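Long-range contacts in iron binding protein FbpA (Mannheimia haemolytica, PDB 1Q35), which binds ferric iron, probably in the periplasm as the solute-binding component of a bacterial iron-uptake system: residues Asp178-Lys186 and Gln209-Ile217; Ser197-Asp205 and Ala263-Val271. All coordinates share one frame; numbering follows the deposited sequence.

Contact 1: residues Asp178-Lys186 and Gln209-Ile217; sequences DRDQVKAIK and QKSWAEAAI. With FMT (formic acid), chain D.
The indole of Trp-212 lies against the aliphatic chain of Lys-183, whose methylenes pass over one face of the ring. CB of Lys-183 sits above the six-membered ring of Trp-212, 3.8 Å from its centroid and 14° off the normal, a CH-pi contact, and its CD lies 3.6 Å from CZ2 of Trp-212. The lysine follows the ring because CG is anti to the backbone N and the chain beyond is extended. Gln-209 CA covers the opposite face, nearer the rim. Helix 178-187 meets the short helix 210-214 with axes 8.1 Å apart at a crossing angle of 68°, and aliphatic side chains of 178-186 pack against the alanines and backbone of 209-217. CG1 of Val-182 reaches the carbonyl O of Trp-212 at 3.4 Å and also touches the methyl of Ala-216, as does CG2 of Ile-185. Further along, CB of Lys-186 meets CB of Ala-215 at 3.7 Å. Strand 96-108 backs Val-182 and Ile-185 through Tyr-106.

At the other end Arg-179 and Gln-209 cross with their planes steeply inclined; water 1 joins them, accepting from NH1 of Arg-179 and donating to OE1 of Gln-209. A formic acid, probably from the crystallisation liquor, is gripped at O2 by both N and NE of Arg-179, the NE bond being 2.8 Å long and nearly straight at 170°. Its O1 takes the N-H of Asp-178. The arginine bends at chi3, which brings NE round to the N-terminal end of the helix, beside the backbone N-H groups of Asp-178 and Arg-179, where the helix dipole would probably attract an anion. The chemistry implies apolar and CH-pi packing, in which the polar ends of Arg-179 and Gln-209 are joined through a water, with Arg-179 close to the iron-site residue Tyr-199.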
loop_
_atom_site.group_PDB
_atom_site.type_symbol
_atom_site.label_atom_id
_atom_site.label_comp_id
_atom_site.label_asym_id
_atom_site.label_seq_id
_atom_site.Cartn_x
_atom_site.Cartn_y
_atom_site.Cartn_z
ATOM N N ASP A 178 1.524 6.483 8.607
ATOM C CA ASP A 178 2.209 5.308 9.137
ATOM C C ASP A 178 3.502 5.674 9.878
ATOM O O ASP A 178 3.774 5.136 10.955
ATOM C CB ASP A 178 2.536 4.313 8.019
ATOM C CG ASP A 178 1.339 3.518 7.543
ATOM O OD1 ASP A 178 0.224 3.661 8.086
ATOM O OD2 ASP A 178 1.477 2.705 6.609
ATOM N N ARG A 179 4.304 6.570 9.304
ATOM C CA ARG A 179 5.562 6.971 9.950
ATOM C C ARG A 179 5.309 7.636 11.298
ATOM O O ARG A 179 6.062 7.426 12.249
ATOM C CB ARG A 179 6.379 7.895 9.052
ATOM C CG ARG A 179 6.920 7.204 7.806
ATOM C CD ARG A 179 7.449 8.160 6.763
ATOM N NE ARG A 179 6.382 9.012 6.242
ATOM C CZ ARG A 179 6.570 10.120 5.535
ATOM N NH1 ARG A 179 7.790 10.535 5.231
ATOM N NH2 ARG A 179 5.520 10.821 5.132
ATOM N N ASP A 180 4.238 8.414 11.386
ATOM C CA ASP A 180 3.898 9.110 12.619
ATOM C C ASP A 180 3.661 8.149 13.781
ATOM O O ASP A 180 3.949 8.486 14.929
ATOM C CB ASP A 180 2.628 9.952 12.449
ATOM C CG ASP A 180 2.847 11.194 11.621
ATOM O OD1 ASP A 180 3.925 11.810 11.727
ATOM O OD2 ASP A 180 1.978 11.635 10.844
ATOM N N GLN A 181 3.140 6.953 13.506
ATOM C CA GLN A 181 2.911 5.989 14.580
ATOM C C GLN A 181 4.231 5.482 15.139
ATOM O O GLN A 181 4.331 5.190 16.333
ATOM C CB GLN A 181 2.061 4.790 14.141
ATOM C CG GLN A 181 0.878 5.087 13.239
ATOM C CD GLN A 181 -0.045 6.147 13.798
ATOM O OE1 GLN A 181 -0.458 6.070 14.948
ATOM N NE2 GLN A 181 -0.383 7.129 12.973
ATOM N N VAL A 182 5.234 5.351 14.278
ATOM C CA VAL A 182 6.562 4.919 14.708
ATOM C C VAL A 182 7.280 6.039 15.482
ATOM O O VAL A 182 7.997 5.773 16.446
ATOM C CB VAL A 182 7.398 4.379 13.527
ATOM C CG1 VAL A 182 8.761 3.916 14.010
ATOM C CG2 VAL A 182 6.640 3.227 12.840
ATOM N N LYS A 183 7.067 7.294 15.097
ATOM C CA LYS A 183 7.519 8.417 15.915
ATOM C C LYS A 183 6.924 8.314 17.316
ATOM O O LYS A 183 7.612 8.554 18.308
ATOM C CB LYS A 183 7.115 9.744 15.271
ATOM C CG LYS A 183 7.642 10.985 15.989
ATOM C CD LYS A 183 7.139 12.263 15.338
ATOM C CE LYS A 183 7.884 13.490 15.844
ATOM N NZ LYS A 183 7.176 14.754 15.491
ATOM N N ALA A 184 5.650 7.948 17.399
ATOM C CA ALA A 184 4.976 7.819 18.681
ATOM C C ALA A 184 5.560 6.672 19.506
ATOM O O ALA A 184 5.637 6.777 20.722
ATOM C CB ALA A 184 3.480 7.638 18.483
ATOM N N ILE A 185 5.978 5.584 18.860
ATOM C CA ILE A 185 6.691 4.512 19.552
ATOM C C ILE A 185 7.994 5.063 20.138
ATOM O O ILE A 185 8.322 4.827 21.306
ATOM C CB ILE A 185 6.975 3.313 18.607
ATOM C CG1 ILE A 185 5.669 2.596 18.239
ATOM C CG2 ILE A 185 7.956 2.348 19.274
ATOM C CD1 ILE A 185 5.827 1.502 17.188
ATOM N N LYS A 186 8.742 5.802 19.333
ATOM C CA LYS A 186 9.997 6.383 19.803
ATOM C C LYS A 186 9.770 7.263 21.039
ATOM O O LYS A 186 10.541 7.195 22.001
ATOM C CB LYS A 186 10.664 7.183 18.682
ATOM C CG LYS A 186 11.977 7.845 19.069
ATOM C CD LYS A 186 11.856 9.347 19.101
ATOM C CE LYS A 186 13.219 10.008 19.206
ATOM N NZ LYS A 186 13.089 11.399 19.712
ATOM N N GLN A 209 14.321 11.193 10.598
ATOM C CA GLN A 209 13.416 10.105 11.007
ATOM C C GLN A 209 14.109 8.805 11.412
ATOM O O GLN A 209 13.463 7.890 11.918
ATOM C CB GLN A 209 12.430 9.796 9.878
ATOM C CG GLN A 209 11.587 10.989 9.444
ATOM C CD GLN A 209 10.682 10.664 8.268
ATOM O OE1 GLN A 209 10.770 9.578 7.690
ATOM N NE2 GLN A 209 9.825 11.609 7.900
ATOM N N LYS A 210 15.419 8.716 11.216
ATOM C CA LYS A 210 16.136 7.471 11.471
ATOM C C LYS A 210 16.015 7.051 12.940
ATOM O O LYS A 210 15.920 5.868 13.238
ATOM C CB LYS A 210 17.600 7.621 11.062
ATOM C CG LYS A 210 18.456 6.372 11.149
ATOM C CD LYS A 210 19.934 6.706 11.395
ATOM C CE LYS A 210 20.446 7.902 10.598
ATOM N NZ LYS A 210 20.512 9.140 11.433
ATOM N N SER A 211 15.988 8.021 13.849
ATOM C CA SER A 211 15.830 7.731 15.277
ATOM C C SER A 211 14.468 7.107 15.592
ATOM O O SER A 211 14.341 6.346 16.555
ATOM C CB SER A 211 16.039 8.992 16.130
ATOM O OG SER A 211 15.019 9.948 15.922
ATOM N N TRP A 212 13.458 7.424 14.785
ATOM C CA TRP A 212 12.142 6.808 14.946
ATOM C C TRP A 212 12.241 5.311 14.655
ATOM O O TRP A 212 11.819 4.482 15.460
ATOM C CB TRP A 212 11.085 7.436 14.028
ATOM C CG TRP A 212 10.986 8.937 14.029
ATOM C CD1 TRP A 212 11.668 9.829 14.819
ATOM C CD2 TRP A 212 10.145 9.717 13.182
ATOM N NE1 TRP A 212 11.301 11.113 14.498
ATOM C CE2 TRP A 212 10.366 11.075 13.498
ATOM C CE3 TRP A 212 9.221 9.408 12.177
ATOM C CZ2 TRP A 212 9.694 12.116 12.854
ATOM C CZ3 TRP A 212 8.555 10.438 11.537
ATOM C CH2 TRP A 212 8.794 11.777 11.878
ATOM N N ALA A 213 12.815 4.975 13.501
ATOM C CA ALA A 213 12.991 3.581 13.113
ATOM C C ALA A 213 13.886 2.830 14.090
ATOM O O ALA A 213 13.612 1.686 14.413
ATOM C CB ALA A 213 13.548 3.485 11.704
ATOM N N GLU A 214 14.951 3.479 14.563
ATOM C CA GLU A 214 15.890 2.841 15.482
ATOM C C GLU A 214 15.256 2.464 16.819
ATOM O O GLU A 214 15.736 1.556 17.491
ATOM C CB GLU A 214 17.116 3.737 15.706
ATOM C CG GLU A 214 18.025 3.806 14.487
ATOM C CD GLU A 214 19.067 4.911 14.549
ATOM O OE1 GLU A 214 20.035 4.826 13.768
ATOM O OE2 GLU A 214 18.926 5.861 15.350
ATOM N N ALA A 215 14.180 3.153 17.190
ATOM C CA ALA A 215 13.437 2.853 18.411
ATOM C C ALA A 215 12.404 1.739 18.239
ATOM O O ALA A 215 11.735 1.381 19.197
ATOM C CB ALA A 215 12.754 4.102 18.910
ATOM N N ALA A 216 12.275 1.201 17.026
ATOM C CA ALA A 216 11.234 0.229 16.719
ATOM C C ALA A 216 11.808 -1.000 16.030
ATOM O O ALA A 216 12.905 -0.965 15.472
ATOM C CB ALA A 216 10.153 0.870 15.846
ATOM N N ILE A 217 11.039 -2.081 16.078
ATOM C CA ILE A 217 11.358 -3.327 15.403
ATOM C C ILE A 217 10.250 -3.605 14.391
ATOM O O ILE A 217 9.067 -3.466 14.700
ATOM C CB ILE A 217 11.463 -4.476 16.425
ATOM C CG1 ILE A 217 12.688 -4.264 17.328
ATOM C CG2 ILE A 217 11.540 -5.832 15.715
ATOM C CD1 ILE A 217 12.658 -5.094 18.586
HETATM C C FMT D . 3.143 7.793 5.760
HETATM O O1 FMT D . 1.968 7.206 5.893
HETATM O O2 FMT D . 3.832 7.963 6.756
HETATM O O HOH W 1 10.235 9.074 5.032
#

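Contact 2: residues Ser197-Asp205 and Ala263-Val271. With FMT (formic acid), chain C.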
loop_
_atom_site.group_PDB
_atom_site.type_symbol
_atom_site.label_atom_id
_atom_site.label_comp_id
_atom_site.label_asym_id
_atom_site.label_seq_id
_atom_site.Cartn_x
_atom_site.Cartn_y
_atom_site.Cartn_z
ATOM N N SER A 197 5.600 -1.629 5.356
ATOM C CA SER A 197 6.983 -2.044 5.537
ATOM C C SER A 197 7.999 -1.051 4.983
ATOM O O SER A 197 8.994 -0.745 5.627
ATOM C CB SER A 197 7.191 -3.405 4.871
ATOM O OG SER A 197 6.765 -3.390 3.509
ATOM N N TYR A 198 7.754 -0.557 3.779
ATOM C CA TYR A 198 8.733 0.288 3.092
ATOM C C TYR A 198 9.025 1.570 3.873
ATOM O O TYR A 198 10.121 2.112 3.781
ATOM C CB TYR A 198 8.308 0.598 1.639
ATOM C CG TYR A 198 6.941 1.215 1.512
ATOM C CD1 TYR A 198 5.811 0.409 1.410
ATOM C CD2 TYR A 198 6.760 2.589 1.530
ATOM C CE1 TYR A 198 4.555 0.945 1.326
ATOM C CE2 TYR A 198 5.492 3.146 1.440
ATOM C CZ TYR A 198 4.391 2.305 1.346
ATOM O OH TYR A 198 3.110 2.800 1.284
ATOM N N TYR A 199 8.067 2.039 4.661
ATOM C CA TYR A 199 8.294 3.232 5.474
ATOM C C TYR A 199 9.439 3.062 6.479
ATOM O O TYR A 199 10.085 4.040 6.832
ATOM C CB TYR A 199 7.016 3.664 6.207
ATOM C CG TYR A 199 5.974 4.275 5.297
ATOM C CD1 TYR A 199 4.692 3.742 5.214
ATOM C CD2 TYR A 199 6.266 5.389 4.519
ATOM C CE1 TYR A 199 3.733 4.295 4.377
ATOM C CE2 TYR A 199 5.313 5.945 3.677
ATOM C CZ TYR A 199 4.050 5.395 3.619
ATOM O OH TYR A 199 3.089 5.933 2.793
ATOM N N TYR A 200 9.688 1.842 6.949
ATOM C CA TYR A 200 10.810 1.599 7.857
ATOM C C TYR A 200 12.132 1.953 7.177
ATOM O O TYR A 200 12.986 2.618 7.768
ATOM C CB TYR A 200 10.804 0.152 8.333
ATOM C CG TYR A 200 11.640 -0.096 9.564
ATOM C CD1 TYR A 200 12.827 -0.804 9.489
ATOM C CD2 TYR A 200 11.232 0.357 10.814
ATOM C CE1 TYR A 200 13.600 -1.043 10.621
ATOM C CE2 TYR A 200 11.997 0.116 11.953
ATOM C CZ TYR A 200 13.174 -0.586 11.849
ATOM O OH TYR A 200 13.941 -0.828 12.970
ATOM N N GLY A 201 12.298 1.529 5.926
ATOM C CA GLY A 201 13.478 1.874 5.153
ATOM C C GLY A 201 13.564 3.354 4.818
ATOM O O GLY A 201 14.639 3.953 4.888
ATOM N N LYS A 202 12.438 3.957 4.459
ATOM C CA LYS A 202 12.409 5.395 4.210
ATOM C C LYS A 202 12.862 6.179 5.443
ATOM O O LYS A 202 13.621 7.134 5.323
ATOM C CB LYS A 202 11.012 5.854 3.792
ATOM C CG LYS A 202 10.552 5.352 2.423
ATOM C CD LYS A 202 11.485 5.749 1.281
ATOM C CE LYS A 202 11.605 7.258 1.112
ATOM N NZ LYS A 202 12.664 7.645 0.143
ATOM N N MET A 203 12.400 5.783 6.625
ATOM C CA MET A 203 12.780 6.475 7.863
ATOM C C MET A 203 14.269 6.302 8.147
ATOM O O MET A 203 14.950 7.261 8.511
ATOM C CB MET A 203 11.940 5.988 9.046
ATOM C CG MET A 203 10.505 6.482 9.003
ATOM S SD MET A 203 9.512 6.008 10.435
ATOM C CE MET A 203 9.360 4.232 10.194
ATOM N N LEU A 204 14.788 5.094 7.955
ATOM C CA LEU A 204 16.211 4.836 8.177
ATOM C C LEU A 204 17.104 5.686 7.269
ATOM O O LEU A 204 18.199 6.079 7.676
ATOM C CB LEU A 204 16.533 3.354 7.981
ATOM C CG LEU A 204 16.068 2.420 9.100
ATOM C CD1 LEU A 204 16.173 0.961 8.675
ATOM C CD2 LEU A 204 16.867 2.673 10.379
ATOM N N ASP A 205 16.631 5.977 6.056
ATOM C CA ASP A 205 17.386 6.765 5.075
ATOM C C ASP A 205 17.321 8.272 5.335
ATOM O O ASP A 205 18.065 9.036 4.720
ATOM C CB ASP A 205 16.851 6.514 3.655
ATOM C CG ASP A 205 17.369 5.237 3.024
ATOM O OD1 ASP A 205 18.247 4.543 3.586
ATOM O OD2 ASP A 205 16.940 4.859 1.910
ATOM N N ALA A 263 13.080 -0.774 -5.507
ATOM C CA ALA A 263 13.749 -1.543 -4.457
ATOM C C ALA A 263 14.672 -0.662 -3.618
ATOM O O ALA A 263 14.582 -0.651 -2.394
ATOM C CB ALA A 263 14.537 -2.690 -5.061
ATOM N N GLU A 264 15.537 0.093 -4.286
ATOM C CA GLU A 264 16.651 0.762 -3.614
ATOM C C GLU A 264 16.271 2.098 -3.015
ATOM O O GLU A 264 16.774 2.464 -1.953
ATOM C CB GLU A 264 17.818 0.965 -4.583
ATOM C CG GLU A 264 18.453 -0.329 -5.066
ATOM C CD GLU A 264 19.131 -1.122 -3.961
ATOM O OE1 GLU A 264 19.232 -2.354 -4.108
ATOM O OE2 GLU A 264 19.566 -0.523 -2.956
ATOM N N LEU A 265 15.397 2.838 -3.692
ATOM C CA LEU A 265 14.961 4.150 -3.228
ATOM C C LEU A 265 13.734 4.085 -2.326
ATOM O O LEU A 265 13.640 4.828 -1.354
ATOM C CB LEU A 265 14.658 5.075 -4.408
ATOM C CG LEU A 265 15.795 5.342 -5.394
ATOM C CD1 LEU A 265 15.352 6.348 -6.448
ATOM C CD2 LEU A 265 17.052 5.830 -4.683
ATOM N N ASN A 266 12.781 3.225 -2.661
ATOM C CA ASN A 266 11.534 3.159 -1.908
ATOM C C ASN A 266 11.494 2.057 -0.853
ATOM O O ASN A 266 10.612 2.081 -0.006
ATOM C CB ASN A 266 10.336 2.960 -2.840
ATOM C CG ASN A 266 9.976 4.202 -3.633
ATOM O OD1 ASN A 266 10.714 5.191 -3.667
ATOM N ND2 ASN A 266 8.819 4.148 -4.292
ATOM N N HIS A 267 12.404 1.086 -0.922
ATOM C CA HIS A 267 12.401 -0.058 0.005
ATOM C C HIS A 267 11.131 -0.896 -0.094
ATOM O O HIS A 267 10.671 -1.468 0.894
ATOM C CB HIS A 267 12.690 0.408 1.431
ATOM C CG HIS A 267 14.026 1.051 1.547
ATOM N ND1 HIS A 267 15.196 0.326 1.484
ATOM C CD2 HIS A 267 14.385 2.351 1.633
ATOM C CE1 HIS A 267 16.219 1.154 1.567
ATOM N NE2 HIS A 267 15.757 2.387 1.660
ATOM N N GLU A 268 10.596 -0.978 -1.315
ATOM C CA GLU A 268 9.460 -1.827 -1.628
ATOM C C GLU A 268 9.949 -3.126 -2.247
ATOM O O GLU A 268 11.122 -3.268 -2.590
ATOM C CB GLU A 268 8.509 -1.109 -2.585
ATOM C CG GLU A 268 7.798 0.067 -1.953
ATOM C CD GLU A 268 6.859 0.741 -2.918
ATOM O OE1 GLU A 268 5.691 0.300 -3.027
ATOM O OE2 GLU A 268 7.296 1.704 -3.573
ATOM N N TYR A 269 9.047 -4.089 -2.364
ATOM C CA TYR A 269 9.362 -5.350 -3.020
ATOM C C TYR A 269 9.033 -5.232 -4.508
ATOM O O TYR A 269 7.879 -5.021 -4.859
ATOM C CB TYR A 269 8.568 -6.499 -2.394
ATOM C CG TYR A 269 8.896 -6.703 -0.929
ATOM C CD1 TYR A 269 8.018 -6.305 0.073
ATOM C CD2 TYR A 269 10.106 -7.287 -0.546
ATOM C CE1 TYR A 269 8.335 -6.481 1.424
ATOM C CE2 TYR A 269 10.429 -7.468 0.798
ATOM C CZ TYR A 269 9.542 -7.061 1.774
ATOM O OH TYR A 269 9.852 -7.227 3.107
ATOM N N PRO A 270 10.018 -5.346 -5.400
ATOM C CA PRO A 270 9.706 -5.347 -6.834
ATOM C C PRO A 270 8.775 -6.493 -7.191
ATOM O O PRO A 270 8.833 -7.544 -6.559
ATOM C CB PRO A 270 11.070 -5.557 -7.505
ATOM C CG PRO A 270 12.067 -5.207 -6.494
ATOM C CD PRO A 270 11.464 -5.475 -5.150
ATOM N N VAL A 271 7.914 -6.296 -8.185
ATOM C CA VAL A 271 7.177 -7.426 -8.761
ATOM C C VAL A 271 8.044 -8.230 -9.737
ATOM O O VAL A 271 7.830 -9.427 -9.914
ATOM C CB VAL A 271 5.857 -7.007 -9.461
ATOM C CG1 VAL A 271 4.891 -6.389 -8.456
ATOM C CG2 VAL A 271 6.102 -6.069 -10.643
HETATM C C FMT C . 2.911 5.559 -0.908
HETATM O O1 FMT C . 3.102 6.305 -1.985
HETATM O O2 FMT C . 3.344 4.421 -0.888
HETATM O O HOH W 2 8.817 -3.305 1.717
HETATM O O HOH W 3 11.976 7.285 -2.531
HETATM O O HOH W 4 15.127 6.309 0.425
HETATM O O HOH W 5 17.958 4.461 -0.532
#
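Helix 198-205 and the turn that follows helix 256-266 come closest at Tyr-198 and His-267, whose CA atoms are 4.8 Å apart. His-267 leaves the helix with positive phi (62°), and its carbonyl O receives a CA-H...O contact from Tyr-198 CA at 3.4 Å. Gly-201 presents CA to one face of the imidazole, 4.0 Å from the ring centroid, while the carbonyl O of Glu-264 lies over the opposite face. Between these covers, His-267 NE2 donates to Asp-205 OD2 at 2.8 Å; the acceptor is in the ring plane, yet it is met 48° out of its own carboxylate plane. ND1 bonds to Ser-278 OG, so both ring nitrogens are fixed.

Lys-202 NZ makes a weak bond to Leu-265 O at 3.3 Å, and water 4 links that amine to both Asp-205 OD2 and Leu-265 O. On the iron side, Tyr-198 takes the unusual chi1 of 55°, which sets its ring alongside Glu-268, whose CD lies over one ring face. Glu-268 accepts from Asn-266 ND2, which also bonds to Leu-14 O, and is held by Thr-99 OG1 and by salt bridges to Arg-10 and Arg-101. The hydroxyl of Tyr-198 bonds to Asn-196 and weakly to a formic acid molecule. The adjacent tyrosines Tyr-198 and Tyr-199, with Tyr-142, are among the residues that bind ferric iron in this periplasmic binding-protein fold, here without iron.

How the contacts relate
From the N terminus, the chain enters contact 1 through helix 178-187, passes along strand 192-196 into helix 198-205 of contact 2, and then reaches helix 210-214, where contact 1 closes a short loop. It goes on through strand 228-236 and helix 243-254 before 263-271 closes the longer loop of contact 2. The two loops therefore cross. Their centres are about 15 Å apart, and helix 198-205 connects them: the hydroxyl of Tyr-200 probably hydrogen-bonds to the carbonyls of Ala-213 and Ala-216, and Met-203 packs on Gln-209. Together they tie four helices to one mixed sheet, with the iron-site tyrosines Tyr-198 and Tyr-199 in 197-205 between them.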